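Side-chain contact in ADP-ribosyltransferase (Staphylococcus aureus, PDB 1OJQ), which transfers the ADP-ribose moiety of NAD+ to a target protein, as a member of the C3-type family of bacterial mono-ADP-ribosyltransferases: residues K4-L9 against T13-S18. Residues are numbered along the deposited sequence; the frame is centred on the assembly and turned at random.
Sequences KNFTDL and TKWGNS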
# COMPACT_ATOMS: atom_id res chain seq x y z
N LYS A 4 10.61 10.15 7.13
CA LYS A 4 9.63 11.20 6.84
C LYS A 4 8.22 10.70 7.13
O LYS A 4 7.92 9.52 6.95
CB LYS A 4 9.69 11.61 5.36
CG LYS A 4 11.08 11.98 4.86
CD LYS A 4 11.45 13.41 5.16
CE LYS A 4 10.72 14.46 4.35
NZ LYS A 4 10.72 15.80 4.99
N ASN A 5 7.35 11.61 7.54
CA ASN A 5 5.94 11.27 7.73
C ASN A 5 5.12 12.50 7.37
O ASN A 5 5.34 13.51 8.06
CB ASN A 5 5.67 10.82 9.16
CG ASN A 5 4.26 10.29 9.31
OD1 ASN A 5 3.47 10.91 10.02
ND2 ASN A 5 3.90 9.21 8.65
N PHE A 6 4.27 12.44 6.36
CA PHE A 6 3.58 13.61 5.84
C PHE A 6 2.14 13.74 6.32
O PHE A 6 1.38 12.77 6.23
CB PHE A 6 3.56 13.59 4.30
CG PHE A 6 4.97 13.75 3.74
CD1 PHE A 6 5.56 15.01 3.64
CD2 PHE A 6 5.70 12.64 3.35
CE1 PHE A 6 6.84 15.13 3.14
CE2 PHE A 6 6.99 12.76 2.85
CZ PHE A 6 7.56 14.01 2.74
N THR A 7 1.80 14.95 6.77
CA THR A 7 0.40 15.28 7.01
C THR A 7 -0.05 16.46 6.15
O THR A 7 -1.25 16.71 6.00
CB THR A 7 0.11 15.62 8.49
OG1 THR A 7 0.94 16.72 8.90
CG2 THR A 7 0.45 14.43 9.37
N ASP A 8 0.91 17.18 5.61
CA ASP A 8 0.65 18.38 4.80
C ASP A 8 0.71 18.04 3.31
O ASP A 8 1.80 17.62 2.87
CB ASP A 8 1.69 19.45 5.11
CG ASP A 8 1.45 20.71 4.29
OD1 ASP A 8 0.68 21.57 4.77
OD2 ASP A 8 2.04 20.81 3.20
N LEU A 9 -0.40 18.21 2.61
CA LEU A 9 -0.47 17.89 1.19
C LEU A 9 0.61 18.58 0.37
O LEU A 9 1.19 18.00 -0.56
CB LEU A 9 -1.86 18.28 0.67
CG LEU A 9 -3.00 17.38 1.15
CD1 LEU A 9 -4.34 17.94 0.67
CD2 LEU A 9 -2.79 15.95 0.67
N THR A 13 3.55 16.58 -1.78
CA THR A 13 3.72 16.82 -3.21
C THR A 13 5.14 17.22 -3.54
O THR A 13 5.75 16.76 -4.52
CB THR A 13 2.75 17.91 -3.72
OG1 THR A 13 1.42 17.37 -3.78
CG2 THR A 13 3.12 18.36 -5.12
N LYS A 14 5.73 18.09 -2.73
CA LYS A 14 7.10 18.54 -2.99
C LYS A 14 8.07 17.37 -2.97
O LYS A 14 8.93 17.13 -3.82
CB LYS A 14 7.46 19.60 -1.94
CG LYS A 14 8.85 20.20 -2.12
CD LYS A 14 9.06 21.28 -1.05
CE LYS A 14 10.54 21.58 -0.89
NZ LYS A 14 10.77 22.17 0.47
N TRP A 15 7.93 16.55 -1.91
CA TRP A 15 8.78 15.37 -1.74
C TRP A 15 8.53 14.39 -2.87
O TRP A 15 9.48 13.94 -3.52
CB TRP A 15 8.54 14.70 -0.39
CG TRP A 15 9.45 13.57 -0.00
CD1 TRP A 15 10.65 13.67 0.64
CD2 TRP A 15 9.25 12.17 -0.23
NE1 TRP A 15 11.21 12.43 0.83
CE2 TRP A 15 10.36 11.49 0.30
CE3 TRP A 15 8.22 11.44 -0.83
CZ2 TRP A 15 10.47 10.10 0.25
CZ3 TRP A 15 8.32 10.07 -0.90
CH2 TRP A 15 9.44 9.43 -0.35
N GLY A 16 7.26 14.07 -3.10
CA GLY A 16 6.94 13.16 -4.18
C GLY A 16 7.45 13.60 -5.54
O GLY A 16 7.96 12.74 -6.28
N ASN A 17 7.32 14.87 -5.91
CA ASN A 17 7.81 15.36 -7.20
C ASN A 17 9.30 15.12 -7.37
O ASN A 17 9.81 15.04 -8.49
CB ASN A 17 7.51 16.85 -7.32
CG ASN A 17 6.07 17.14 -7.69
OD1 ASN A 17 5.56 18.25 -7.53
ND2 ASN A 17 5.38 16.11 -8.18
N SER A 18 10.02 15.03 -6.24
CA SER A 18 11.47 14.78 -6.36
C SER A 18 11.69 13.35 -6.84
O SER A 18 12.65 13.09 -7.57
CB SER A 18 12.22 15.07 -5.06
OG SER A 18 12.04 14.03 -4.10
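The N-terminal lead-in to helix 9-23 of this C3-type ADP-ribosyltransferase folds back on the helix it precedes, F6 reaching the indole of W15, and so illustrates how an aromatic residue two positions before an N-cap can pack on a side chain of the second helical turn. D8 occupies that N-cap position; in the conformer given, its OD2 takes the N-H of E11. The first helical turn closes with the bond from T13 N to L9 O, which spans 3.0 Å and is nearly straight (165° at the hydrogen), while T13 OG1 finds its side-chain partner in Q179. With CG anti to its carbonyl carbon (chi1 -67°), F6 sends its ring toward the helix, where CZ lies 3.4 Å from both CB and CG of W15. The two rings meet obliquely, planes at 49°, and F6 CE2 sits 3.7 Å above one indole face, displaced toward the rim. V81 and L141 touch both aromatics, tying this surface contact to strand 81-87 and a neighbouring loop. NE1 of W15 donates to D79 OD1, which fixes the polar edge of the indole. K4, bent at chi2 and chi3, brings its CE obliquely to the five-membered ring of W15, 3.8 Å from CD1.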